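Local coordinates for putative redox protein (Lactobacillus casei, PDB 2QL8) that probably acts as a thiol-dependent reductase of organic hydroperoxides, as members of the OsmC/Ohr family do, and pairs with a second copy, at the interface of chains A and B. Coordinates in Å, arbitrary orientation; residue numbers count along the deposited sequence, not the author numbering. Chains: chain A/B, Putative redox protein.

The interface of chains A and B. Residues chain A 18, 26, 36, 48, 51; chain B 54, 58-59, 123.
B:Thr58 pushes its branched side chain between A:Asn18, A:Ala26 and A:Pro48, placing helix 48-70 of chain B against the N-terminal strands of chain A and the start of that chain's own helix 48-70. The amide nitrogen ND2 of A:Asn18 donates to the hydroxyl OG1 of B:Thr58 over 3.1 Å. The bond is nearly straight, 163° at the hydrogen, and the hydroxyl lies almost in the amide plane. OG1 in turn donates to the backbone carbonyl O of B:Leu54 at 2.8 Å. Because OG1 stands beside its own backbone N (chi1 -62°), it can accept from the neighbouring chain while donating to its own helix, which fixes the hydroxyl's rotation. The methyl CB of A:Ala26 sits snugly against the same oxygen.

The other branch, the methyl CG2, meets the ring of A:Pro48 at 3.6 Å from CG, the two side chains crossing at about a right angle. That ring also reaches B:Cys59, its CG lying 3.8 Å from CB. One turn earlier on the same helix, B:Leu54 lays CD2 on the methyl of A:Ala26, and its CB meets CD1 of A:Leu51 at 4.0 Å, knitting the paired helices together by apolar packing.

Two-fold symmetry repeats the patch with the chains exchanged, consistent with the dimers of this family. B:Cys59 is probably the reactive cysteine, so the partner's proline would form part of its active-site wall. The sulfur of B:Cys59 stands anti to the backbone N (chi1 -162°), towards helix 122-127, where SG lies 3.9 Å from CG2 of B:Val123.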
ATOM      1  N   ASN A  18      10.675  -7.243  -3.887  1.00 13.65           N
ATOM      2  CA  ASN A  18      11.528  -7.377  -2.714  1.00 13.48           C
ATOM      3  C   ASN A  18      12.092  -8.804  -2.745  1.00 13.37           C
ATOM      4  O   ASN A  18      11.359  -9.790  -2.679  1.00 13.73           O
ATOM      5  CB  ASN A  18      10.782  -7.073  -1.416  1.00 13.55           C
ATOM      6  CG  ASN A  18      11.697  -7.003  -0.209  1.00 14.30           C
ATOM      7  OD1 ASN A  18      12.662  -7.772  -0.088  1.00 17.07           O
ATOM      8  ND2 ASN A  18      11.389  -6.094   0.689  1.00 14.28           N
ATOM      9  N   ALA A  26      13.412  -2.690  -1.043  1.00 15.69           N
ATOM     10  CA  ALA A  26      12.344  -2.974  -2.010  1.00 14.60           C
ATOM     11  C   ALA A  26      12.501  -1.934  -3.101  1.00 16.31           C
ATOM     12  O   ALA A  26      12.973  -0.818  -2.835  1.00 16.21           O
ATOM     13  CB  ALA A  26      10.958  -2.864  -1.351  1.00 15.85           C
ATOM     14  N   THR A  36      14.649  -1.000   3.602  1.00 16.95           N
ATOM     15  CA  THR A  36      13.635  -1.518   4.476  1.00 16.62           C
ATOM     16  C   THR A  36      14.270  -2.184   5.723  1.00 17.37           C
ATOM     17  O   THR A  36      15.410  -2.648   5.691  1.00 20.23           O
ATOM     18  CB  THR A  36      12.713  -2.539   3.730  1.00 17.06           C
ATOM     19  OG1 THR A  36      13.471  -3.664   3.278  1.00 19.35           O
ATOM     20  CG2 THR A  36      11.973  -1.863   2.561  1.00 17.22           C
ATOM     21  N   PRO A  48       6.386  -2.096   5.490  1.00 14.51           N
ATOM     22  CA  PRO A  48       5.080  -2.135   4.804  1.00 14.90           C
ATOM     23  C   PRO A  48       4.016  -1.197   5.356  1.00 12.94           C
ATOM     24  O   PRO A  48       3.171  -0.699   4.591  1.00 14.54           O
ATOM     25  CB  PRO A  48       4.659  -3.585   4.955  1.00 14.21           C
ATOM     26  CG  PRO A  48       5.958  -4.340   5.056  1.00 14.80           C
ATOM     27  CD  PRO A  48       6.812  -3.454   5.927  1.00 15.39           C
ATOM     28  N   LEU A  51       4.866   2.271   4.014  1.00 14.24           N
ATOM     29  CA  LEU A  51       4.666   2.288   2.571  1.00 12.85           C
ATOM     30  C   LEU A  51       3.172   2.311   2.241  1.00 13.00           C
ATOM     31  O   LEU A  51       2.739   3.052   1.336  1.00 13.86           O
ATOM     32  CB  LEU A  51       5.410   1.132   1.905  1.00 12.83           C
ATOM     33  CG  LEU A  51       6.934   1.287   1.874  1.00 14.02           C
ATOM     34  CD1 LEU A  51       7.598  -0.115   1.677  1.00 14.59           C
ATOM     35  CD2 LEU A  51       7.353   2.309   0.815  1.00 15.37           C
TER
ATOM     36  N   LEU B  54       5.361  -1.718  -3.336  1.00 11.59           N
ATOM     37  CA  LEU B  54       6.478  -1.778  -2.395  1.00 11.66           C
ATOM     38  C   LEU B  54       6.036  -2.337  -1.041  1.00 10.96           C
ATOM     39  O   LEU B  54       6.743  -3.146  -0.400  1.00 12.51           O
ATOM     40  CB  LEU B  54       7.136  -0.417  -2.256  1.00 12.80           C
ATOM     41  CG  LEU B  54       7.883   0.119  -3.465  1.00 13.73           C
ATOM     42  CD1 LEU B  54       8.207   1.628  -3.310  1.00 15.32           C
ATOM     43  CD2 LEU B  54       9.161  -0.695  -3.788  1.00 14.63           C
ATOM     44  N   THR B  58       7.137  -6.217   0.105  1.00 11.23           N
ATOM     45  CA  THR B  58       7.958  -6.255   1.325  1.00 12.21           C
ATOM     46  C   THR B  58       7.294  -7.119   2.402  1.00 11.54           C
ATOM     47  O   THR B  58       7.948  -7.931   3.095  1.00 13.48           O
ATOM     48  CB  THR B  58       8.261  -4.852   1.831  1.00 12.76           C
ATOM     49  OG1 THR B  58       9.007  -4.137   0.836  1.00 13.65           O
ATOM     50  CG2 THR B  58       9.017  -4.841   3.163  1.00 13.36           C
ATOM     51  N   CYS B  59       5.988  -6.956   2.569  1.00 12.64           N
ATOM     52  CA  CYS B  59       5.247  -7.731   3.572  1.00 12.77           C
ATOM     53  C   CYS B  59       5.221  -9.217   3.222  1.00 11.91           C
ATOM     54  O   CYS B  59       5.479 -10.068   4.070  1.00 13.16           O
ATOM     55  CB  CYS B  59       3.848  -7.155   3.732  1.00 15.00           C
ATOM     56  SG  CYS B  59       2.999  -7.639   5.248  1.00 16.51           S
ATOM     57  N   VAL B 123      -0.777  -7.286   4.669  1.00 13.42           N
ATOM     58  CA  VAL B 123      -1.281  -6.512   3.525  1.00 12.38           C
ATOM     59  C   VAL B 123      -2.164  -7.419   2.655  1.00 13.17           C
ATOM     60  O   VAL B 123      -3.204  -6.984   2.144  1.00 13.35           O
ATOM     61  CB  VAL B 123      -0.145  -5.800   2.741  1.00 12.80           C
ATOM     62  CG1 VAL B 123      -0.748  -4.963   1.579  1.00 15.32           C
ATOM     63  CG2 VAL B 123       0.696  -4.889   3.662  1.00 15.52           C
TER